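PDB 4A39: metallo-carboxypeptidase from Pseudomonas aeruginosa, which probably acts as a cytosolic zinc-dependent carboxypeptidase of the M14 family, removing residues from the C-terminal end of peptide substrates. Local coordinates for residues Glu187-Met190 / Glu191-Glu195; Ala235-Leu239 / Asn240-Leu244; Trp255-Gln258 / Gln259-Arg263. One frame throughout, in Å; residues are numbered along the deposited sequence.

Contact 1: residues Glu187-Met190 / Glu191-Glu195; sequences EWFM and EGLIE
E191 OE1 is gripped by two groups, the guanidinium NE of R130 and the hydroxyl of Y126, while its twin E191 OE2 pairs with K370 NZ and comes within 3.7 Å of CZ3 of W188, one helical turn back. The carboxylate and the indole run alongside one another in the same direction, their planes 58° apart, and the oxygen approaches the six-membered ring obliquely. What places the acid there is its extended chain: CG stands anti to the backbone N (chi1 177°) and chi2 is also anti, which carries the carboxylate alongside the benzo ring of W188. With two cationic groups and a phenol around it, this buried carboxylate is probably held ionised. W188 spends its NE1 on the carbonyl of E124, so the indole is fixed at its pyrrole end and meets E191 with its benzo end; the ring of Y126 stacks edge-to-face on it. On another side of the same helix F189 and L193 make an apolar i to i+4 pair, CE1 of F189 lying 4.0 Å from CD1 of L193, with the leucine methyl set obliquely to the ring. Backbone bonds run beneath these pairs: E191 N to E187 O at 2.9 Å, G192 N to W188 O at 3.1 Å and L193 N to F189 O at 3.1 Å, the ordinary i to i+4 ladder of an alpha-helix. All this belongs to helix 185-196, which follows zinc ligands H180 and E183. Helix 366-383 covers F189 and L193 through L372, V376 and L377, helix 128-138 receives E187 and I194 on L134, and strand 212-217 of the central sheet takes M190, L193 and I194 against L216.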
loop_
_atom_site.group_PDB
_atom_site.type_symbol
_atom_site.label_atom_id
_atom_site.label_comp_id
_atom_site.label_asym_id
_atom_site.label_seq_id
_atom_site.Cartn_x
_atom_site.Cartn_y
_atom_site.Cartn_z
ATOM N N GLU A 187 -1.525 -1.148 3.525
ATOM C CA GLU A 187 -2.111 -1.277 4.854
ATOM C C GLU A 187 -1.367 -2.337 5.678
ATOM O O GLU A 187 -1.361 -2.269 6.906
ATOM C CB GLU A 187 -3.622 -1.563 4.791
ATOM C CG GLU A 187 -4.247 -1.689 6.184
ATOM C CD GLU A 187 -5.701 -1.242 6.267
ATOM O OE1 GLU A 187 -6.439 -1.357 5.266
ATOM O OE2 GLU A 187 -6.108 -0.784 7.355
ATOM N N TRP A 188 -0.735 -3.310 5.021
ATOM C CA TRP A 188 0.037 -4.303 5.768
ATOM C C TRP A 188 1.151 -3.545 6.493
ATOM O O TRP A 188 1.457 -3.819 7.656
ATOM C CB TRP A 188 0.642 -5.361 4.837
ATOM C CG TRP A 188 -0.323 -6.453 4.468
ATOM C CD1 TRP A 188 -0.927 -6.646 3.256
ATOM C CD2 TRP A 188 -0.797 -7.500 5.324
ATOM N NE1 TRP A 188 -1.744 -7.749 3.305
ATOM C CE2 TRP A 188 -1.685 -8.292 4.561
ATOM C CE3 TRP A 188 -0.558 -7.847 6.661
ATOM C CZ2 TRP A 188 -2.338 -9.413 5.090
ATOM C CZ3 TRP A 188 -1.208 -8.964 7.190
ATOM C CH2 TRP A 188 -2.087 -9.733 6.402
ATOM N N PHE A 189 1.749 -2.585 5.792
ATOM C CA PHE A 189 2.813 -1.744 6.351
ATOM C C PHE A 189 2.275 -1.053 7.612
ATOM O O PHE A 189 2.949 -0.990 8.642
ATOM C CB PHE A 189 3.238 -0.707 5.293
ATOM C CG PHE A 189 4.208 0.349 5.786
ATOM C CD1 PHE A 189 3.760 1.425 6.550
ATOM C CD2 PHE A 189 5.553 0.302 5.427
ATOM C CE1 PHE A 189 4.633 2.441 6.946
ATOM C CE2 PHE A 189 6.437 1.315 5.813
ATOM C CZ PHE A 189 5.975 2.388 6.574
ATOM N N MET A 190 1.050 -0.543 7.530
ATOM C CA MET A 190 0.435 0.140 8.664
ATOM C C MET A 190 0.192 -0.811 9.836
ATOM O O MET A 190 0.332 -0.418 10.994
ATOM C CB MET A 190 -0.885 0.787 8.236
ATOM C CG MET A 190 -0.738 1.808 7.112
ATOM S SD MET A 190 0.329 3.217 7.532
ATOM C CE MET A 190 -0.771 4.175 8.574
ATOM N N GLU A 191 -0.176 -2.057 9.546
ATOM C CA GLU A 191 -0.408 -3.030 10.614
ATOM C C GLU A 191 0.881 -3.274 11.404
ATOM O O GLU A 191 0.855 -3.391 12.627
ATOM C CB GLU A 191 -0.930 -4.359 10.048
ATOM C CG GLU A 191 -1.116 -5.442 11.114
ATOM C CD GLU A 191 -1.737 -6.715 10.574
ATOM O OE1 GLU A 191 -2.840 -6.641 9.994
ATOM O OE2 GLU A 191 -1.127 -7.792 10.735
ATOM N N GLY A 192 2.007 -3.346 10.703
ATOM C CA GLY A 192 3.279 -3.565 11.372
ATOM C C GLY A 192 3.641 -2.387 12.253
ATOM O O GLY A 192 4.121 -2.554 13.381
ATOM N N LEU A 193 3.406 -1.189 11.729
ATOM C CA LEU A 193 3.695 0.042 12.447
ATOM C C LEU A 193 2.884 0.083 13.744
ATOM O O LEU A 193 3.432 0.277 14.834
ATOM C CB LEU A 193 3.350 1.235 11.542
ATOM C CG LEU A 193 3.727 2.662 11.943
ATOM C CD1 LEU A 193 3.678 3.554 10.705
ATOM C CD2 LEU A 193 2.784 3.174 13.014
ATOM N N ILE A 194 1.577 -0.131 13.631
ATOM C CA ILE A 194 0.703 -0.096 14.798
ATOM C C ILE A 194 0.987 -1.211 15.801
ATOM O O ILE A 194 0.959 -0.981 17.010
ATOM C CB ILE A 194 -0.790 -0.130 14.370
ATOM C CG1 ILE A 194 -1.220 1.257 13.891
ATOM C CG2 ILE A 194 -1.676 -0.547 15.532
ATOM C CD1 ILE A 194 -0.497 1.747 12.664
ATOM N N GLU A 195 1.272 -2.415 15.319
ATOM C CA GLU A 195 1.544 -3.509 16.237
ATOM C C GLU A 195 2.797 -3.270 17.070
ATOM O O GLU A 195 2.891 -3.758 18.196
ATOM C CB GLU A 195 1.665 -4.835 15.486
ATOM C CG GLU A 195 0.400 -5.224 14.753
ATOM C CD GLU A 195 0.352 -6.697 14.406
ATOM O OE1 GLU A 195 1.422 -7.289 14.148
ATOM O OE2 GLU A 195 -0.764 -7.258 14.380
#

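Contact 2: residues Ala235-Leu239 / Asn240-Leu244; sequences AGQDL and NRAWL. With GEM ((2-guanidinoethylmercapto)succinic acid), chain D.
The guanidinium of R241 has D238 OD2 over one face, 4.1 Å above the plane and offset toward the rim, and the inhibitor carboxylate carbon C9 in plane at its edge. Carboxylate and guanidinium of the two residues are 33° apart; their charges attract without an N-H aimed at OD2, which also rests on R241 CG and is salt-bridged to R231 NE. At the edge the grip is bidentate: R241 NH1 to O14 of the inhibitor at 3.0 Å, 175°, and NH2 to O15 at 3.0 Å. O14 takes a second, nearly straight bond from N240 ND2 at 2.8 Å, and R231 NH2 also bonds the inhibitor. A bend at chi2 of R241 (-66°) turns the chain back over its own backbone, so that NH1 also donates to N240 O at 3.0 Å, which helps fix the group's rotation. This matches the Asn-Arg pair that holds the substrate's C-terminal carboxylate in M14 carboxypeptidases and probably does so here; N240 OD1 is in turn held by Q179 NE2 and A332 N. The turn behind is tied by D238: its OD1 accepts N240 N at 3.0 Å, on the anti side, tilted out of the carboxylate plane, and also hydrogen-bonds NE2 of the zinc ligand H180, which it positions from the second shell. D238 O receives R241 N at 3.0 Å from one face of its plane and Q237 NE2 from the opposite face, the other end of that amide, OE1, accepting from R250 NE. A242 N reaches L239 O at 3.2 Å; the W243 ring has L239 O at its edge, and its NE1 donates to Q179 OE1.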
loop_
_atom_site.group_PDB
_atom_site.type_symbol
_atom_site.label_atom_id
_atom_site.label_comp_id
_atom_site.label_asym_id
_atom_site.label_seq_id
_atom_site.Cartn_x
_atom_site.Cartn_y
_atom_site.Cartn_z
ATOM N N ALA A 235 -15.948 7.121 -7.084
ATOM C CA ALA A 235 -16.347 8.089 -8.103
ATOM C C ALA A 235 -15.450 8.066 -9.339
ATOM O O ALA A 235 -15.675 8.818 -10.289
ATOM C CB ALA A 235 -16.376 9.503 -7.505
ATOM N N GLY A 236 -14.437 7.204 -9.328
ATOM C CA GLY A 236 -13.535 7.110 -10.463
ATOM C C GLY A 236 -12.367 8.082 -10.444
ATOM O O GLY A 236 -11.714 8.291 -11.468
ATOM N N GLN A 237 -12.097 8.669 -9.281
ATOM C CA GLN A 237 -11.003 9.624 -9.131
ATOM C C GLN A 237 -9.730 8.979 -8.582
ATOM O O GLN A 237 -9.791 8.170 -7.659
ATOM C CB GLN A 237 -11.442 10.757 -8.189
ATOM C CG GLN A 237 -10.355 11.768 -7.830
ATOM C CD GLN A 237 -9.846 12.530 -9.036
ATOM O OE1 GLN A 237 -10.633 13.006 -9.855
ATOM N NE2 GLN A 237 -8.527 12.657 -9.148
ATOM N N ASP A 238 -8.587 9.316 -9.179
ATOM C CA ASP A 238 -7.293 8.823 -8.705
ATOM C C ASP A 238 -7.003 9.757 -7.531
ATOM O O ASP A 238 -6.688 10.929 -7.735
ATOM C CB ASP A 238 -6.213 9.006 -9.780
ATOM C CG ASP A 238 -4.845 8.482 -9.346
ATOM O OD1 ASP A 238 -4.569 8.441 -8.128
ATOM O OD2 ASP A 238 -4.036 8.124 -10.228
ATOM N N LEU A 239 -7.118 9.248 -6.308
ATOM C CA LEU A 239 -6.903 10.081 -5.133
ATOM C C LEU A 239 -5.533 10.745 -5.081
ATOM O O LEU A 239 -5.400 11.852 -4.553
ATOM C CB LEU A 239 -7.146 9.274 -3.851
ATOM C CG LEU A 239 -8.593 8.833 -3.603
ATOM C CD1 LEU A 239 -8.685 8.160 -2.239
ATOM C CD2 LEU A 239 -9.524 10.036 -3.651
ATOM N N ASN A 240 -4.511 10.101 -5.636
ATOM C CA ASN A 240 -3.207 10.732 -5.580
ATOM C C ASN A 240 -2.945 11.735 -6.695
ATOM O O ASN A 240 -1.794 12.038 -7.019
ATOM C CB ASN A 240 -2.083 9.701 -5.513
ATOM C CG ASN A 240 -0.865 10.254 -4.808
ATOM O OD1 ASN A 240 -0.995 11.014 -3.846
ATOM N ND2 ASN A 240 0.317 9.882 -5.270
ATOM N N ARG A 241 -4.027 12.241 -7.279
ATOM C CA ARG A 241 -3.953 13.276 -8.306
ATOM C C ARG A 241 -4.984 14.335 -7.908
ATOM O O ARG A 241 -5.291 15.239 -8.684
ATOM C CB ARG A 241 -4.306 12.719 -9.690
ATOM C CG ARG A 241 -3.307 11.716 -10.246
ATOM C CD ARG A 241 -1.964 12.360 -10.543
ATOM N NE ARG A 241 -1.040 11.390 -11.125
ATOM C CZ ARG A 241 -0.444 10.421 -10.436
ATOM N NH1 ARG A 241 -0.663 10.293 -9.133
ATOM N NH2 ARG A 241 0.352 9.558 -11.056
ATOM N N ALA A 242 -5.508 14.217 -6.687
ATOM C CA ALA A 242 -6.530 15.145 -6.202
ATOM C C ALA A 242 -6.077 16.066 -5.080
ATOM O O ALA A 242 -6.903 16.725 -4.451
ATOM C CB ALA A 242 -7.756 14.363 -5.742
ATOM N N TRP A 243 -4.774 16.145 -4.834
ATOM C CA TRP A 243 -4.310 16.986 -3.742
ATOM C C TRP A 243 -4.220 18.478 -4.029
ATOM O O TRP A 243 -4.240 19.292 -3.107
ATOM C CB TRP A 243 -2.987 16.444 -3.206
ATOM C CG TRP A 243 -3.196 15.127 -2.525
ATOM C CD1 TRP A 243 -3.496 13.934 -3.122
ATOM C CD2 TRP A 243 -3.217 14.884 -1.112
ATOM N NE1 TRP A 243 -3.706 12.966 -2.170
ATOM C CE2 TRP A 243 -3.542 13.519 -0.928
ATOM C CE3 TRP A 243 -2.996 15.684 0.017
ATOM C CZ2 TRP A 243 -3.651 12.939 0.337
ATOM C CZ3 TRP A 243 -3.105 15.105 1.278
ATOM C CH2 TRP A 243 -3.430 13.746 1.427
ATOM N N LEU A 244 -4.137 18.845 -5.299
ATOM C CA LEU A 244 -4.067 20.256 -5.643
ATOM C C LEU A 244 -5.475 20.848 -5.615
ATOM O O LEU A 244 -5.666 22.009 -5.249
ATOM C CB LEU A 244 -3.445 20.432 -7.031
ATOM C CG LEU A 244 -3.088 21.855 -7.459
ATOM C CD1 LEU A 244 -2.139 22.485 -6.440
ATOM C CD2 LEU A 244 -2.446 21.813 -8.840
HETATM C C8 GEM D . 2.825 7.205 -7.634
HETATM S S7 GEM D . 2.962 7.622 -5.857
HETATM C C6 GEM D . 4.392 8.763 -5.891
HETATM C C5 GEM D . 5.398 8.493 -7.013
HETATM N N3 GEM D . 4.829 8.868 -8.315
HETATM C C1 GEM D . 5.371 9.871 -9.004
HETATM N N4 GEM D . 6.412 10.528 -8.497
HETATM N N2 GEM D . 4.877 10.227 -10.185
HETATM C C9 GEM D . 1.450 7.575 -8.194
HETATM O O14 GEM D . 0.661 8.189 -7.441
HETATM O O15 GEM D . 1.216 7.234 -9.372
HETATM C C10 GEM D . 3.125 5.723 -7.872
HETATM C C11 GEM D . 2.127 4.815 -7.148
HETATM O O12 GEM D . 2.595 3.914 -6.417
HETATM O O13 GEM D . 0.915 5.031 -7.357
#

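Contact 3: residues Trp255-Gln258 / Gln259-Arg263; sequences WFVQ and QEMKR
CG of W255 stands anti to its backbone N (chi1 178°), whereas Q259 has CG anti to its carbonyl carbon and bends again at chi2 (-64°); together these turns lay the glutamine alongside the indole. Its CG makes an off-centre CH-pi contact, 4.2 Å from the centroid of the five-membered ring of W255. Further out, Q259 OE1 comes obliquely to the rim of the ring, 3.5 Å from CZ2 of W255, with amide and ring planes 59° apart. F256 uses the same anti position, and E260, bent at chi2 as well, crosses its ring at a slant: CG of E260 is 3.7 Å from CE1 of F256, so the methylene group rather than the charge does the touching. The carboxylate itself turns on toward R263: R263 NH2 lies 3.4 Å from E260 OE1, a salt bridge of charges alone because the oxygen sits well off the guanidinium plane. On the inward side CG1 of V257 meets the terminal CE of M261 at 3.8 Å, the thioether chain running extended from CG. Beneath, M261 N bonds V257 O at 2.9 Å and K262 N bonds Q258 O at 3.0 Å; the long K262 methylene chain passes close by that same carbonyl. V257 and M261 rest on W174 of strand 171-177, F256 on I158 and L160 of strand 157-163, and M261 also on V336 of helix 332-340. Such i to i+4 pairs line a surface helix, 252-264, packed by one side (V257, M261) on the mixed sheet of the alpha/beta carboxypeptidase fold.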
loop_
_atom_site.group_PDB
_atom_site.type_symbol
_atom_site.label_atom_id
_atom_site.label_comp_id
_atom_site.label_asym_id
_atom_site.label_seq_id
_atom_site.Cartn_x
_atom_site.Cartn_y
_atom_site.Cartn_z
ATOM N N TRP A 255 -10.083 15.212 0.863
ATOM C CA TRP A 255 -10.591 16.457 1.436
ATOM C C TRP A 255 -10.513 16.388 2.962
ATOM O O TRP A 255 -10.137 17.359 3.629
ATOM C CB TRP A 255 -12.040 16.679 0.983
ATOM C CG TRP A 255 -12.677 17.909 1.552
ATOM C CD1 TRP A 255 -13.317 18.023 2.754
ATOM C CD2 TRP A 255 -12.707 19.207 0.955
ATOM N NE1 TRP A 255 -13.745 19.316 2.941
ATOM C CE2 TRP A 255 -13.383 20.065 1.852
ATOM C CE3 TRP A 255 -12.228 19.731 -0.252
ATOM C CZ2 TRP A 255 -13.591 21.420 1.579
ATOM C CZ3 TRP A 255 -12.435 21.081 -0.524
ATOM C CH2 TRP A 255 -13.111 21.909 0.389
ATOM N N PHE A 256 -10.868 15.228 3.500
ATOM C CA PHE A 256 -10.844 14.975 4.936
ATOM C C PHE A 256 -9.446 15.150 5.515
ATOM O O PHE A 256 -9.245 15.909 6.463
ATOM C CB PHE A 256 -11.339 13.550 5.216
ATOM C CG PHE A 256 -11.016 13.046 6.599
ATOM C CD1 PHE A 256 -11.502 13.697 7.729
ATOM C CD2 PHE A 256 -10.235 11.907 6.768
ATOM C CE1 PHE A 256 -11.215 13.217 9.011
ATOM C CE2 PHE A 256 -9.943 11.422 8.041
ATOM C CZ PHE A 256 -10.436 12.079 9.165
ATOM N N VAL A 257 -8.478 14.444 4.946
ATOM C CA VAL A 257 -7.111 14.523 5.448
ATOM C C VAL A 257 -6.533 15.929 5.384
ATOM O O VAL A 257 -5.894 16.376 6.338
ATOM C CB VAL A 257 -6.184 13.543 4.699
ATOM C CG1 VAL A 257 -4.755 13.673 5.213
ATOM C CG2 VAL A 257 -6.686 12.120 4.901
ATOM N N GLN A 258 -6.756 16.632 4.278
ATOM C CA GLN A 258 -6.236 17.990 4.153
ATOM C C GLN A 258 -6.809 18.930 5.213
ATOM O O GLN A 258 -6.112 19.819 5.697
ATOM C CB GLN A 258 -6.498 18.546 2.750
ATOM C CG GLN A 258 -5.526 18.001 1.703
ATOM C CD GLN A 258 -5.575 18.753 0.384
ATOM O OE1 GLN A 258 -5.852 19.954 0.348
ATOM N NE2 GLN A 258 -5.278 18.053 -0.708
ATOM N N GLN A 259 -8.071 18.738 5.580
ATOM C CA GLN A 259 -8.677 19.593 6.598
ATOM C C GLN A 259 -8.025 19.353 7.956
ATOM O O GLN A 259 -7.774 20.294 8.716
ATOM C CB GLN A 259 -10.184 19.333 6.691
ATOM C CG GLN A 259 -10.969 19.818 5.480
ATOM C CD GLN A 259 -10.904 21.330 5.305
ATOM O OE1 GLN A 259 -11.401 21.872 4.319
ATOM N NE2 GLN A 259 -10.295 22.016 6.268
ATOM N N GLU A 260 -7.753 18.087 8.259
ATOM C CA GLU A 260 -7.132 17.726 9.525
ATOM C C GLU A 260 -5.684 18.206 9.561
ATOM O O GLU A 260 -5.186 18.626 10.609
ATOM C CB GLU A 260 -7.190 16.209 9.736
ATOM C CG GLU A 260 -8.602 15.660 9.932
ATOM C CD GLU A 260 -9.320 16.288 11.115
ATOM O OE1 GLU A 260 -8.691 16.436 12.184
ATOM O OE2 GLU A 260 -10.517 16.623 10.982
ATOM N N MET A 261 -5.005 18.147 8.420
ATOM C CA MET A 261 -3.617 18.598 8.364
ATOM C C MET A 261 -3.549 20.097 8.606
ATOM O O MET A 261 -2.692 20.580 9.342
ATOM C CB MET A 261 -2.986 18.277 7.007
ATOM C CG MET A 261 -2.788 16.797 6.727
ATOM S SD MET A 261 -1.938 16.535 5.149
ATOM C CE MET A 261 -1.164 14.934 5.444
ATOM N N LYS A 262 -4.457 20.840 7.993
ATOM C CA LYS A 262 -4.468 22.289 8.149
ATOM C C LYS A 262 -4.633 22.706 9.602
ATOM O O LYS A 262 -4.046 23.700 10.050
ATOM C CB LYS A 262 -5.593 22.896 7.305
ATOM C CG LYS A 262 -5.349 22.847 5.805
ATOM C CD LYS A 262 -6.546 23.352 5.006
ATOM C CE LYS A 262 -6.270 23.298 3.511
ATOM N NZ LYS A 262 -7.484 23.604 2.707
ATOM N N ARG A 263 -5.413 21.928 10.343
ATOM C CA ARG A 263 -5.687 22.214 11.742
ATOM C C ARG A 263 -4.622 21.771 12.732
ATOM O O ARG A 263 -4.373 22.461 13.720
ATOM C CB ARG A 263 -7.032 21.599 12.137
ATOM C CG ARG A 263 -7.527 21.968 13.525
ATOM C CD ARG A 263 -9.036 22.029 13.513
ATOM N NE ARG A 263 -9.640 20.713 13.331
ATOM C CZ ARG A 263 -9.744 19.822 14.307
ATOM N NH1 ARG A 263 -9.277 20.125 15.505
ATOM N NH2 ARG A 263 -10.334 18.653 14.101
#

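Contact 2 supplies N240 and R241 of the ligand pocket, while the other two lie on helices of the same catalytic domain. Contacts 2 and 3 touch, their centres about 15 Å apart: W243 O is 2.9 Å from Q258 NE2, a probable hydrogen bond, and W243 CH2 packs 4.0 Å from V257 CG1, so the loop that presents N240 and R241 leans on helix 252-264. Contact 1 is separate; its centre is about 24 Å from that of contact 2, on the opposite side of the chain's centre, and about 22 Å from that of contact 3. F189 of contact 1 lies about 12 Å from the zinc ion, measured from its side chain, against about 6 Å for N240.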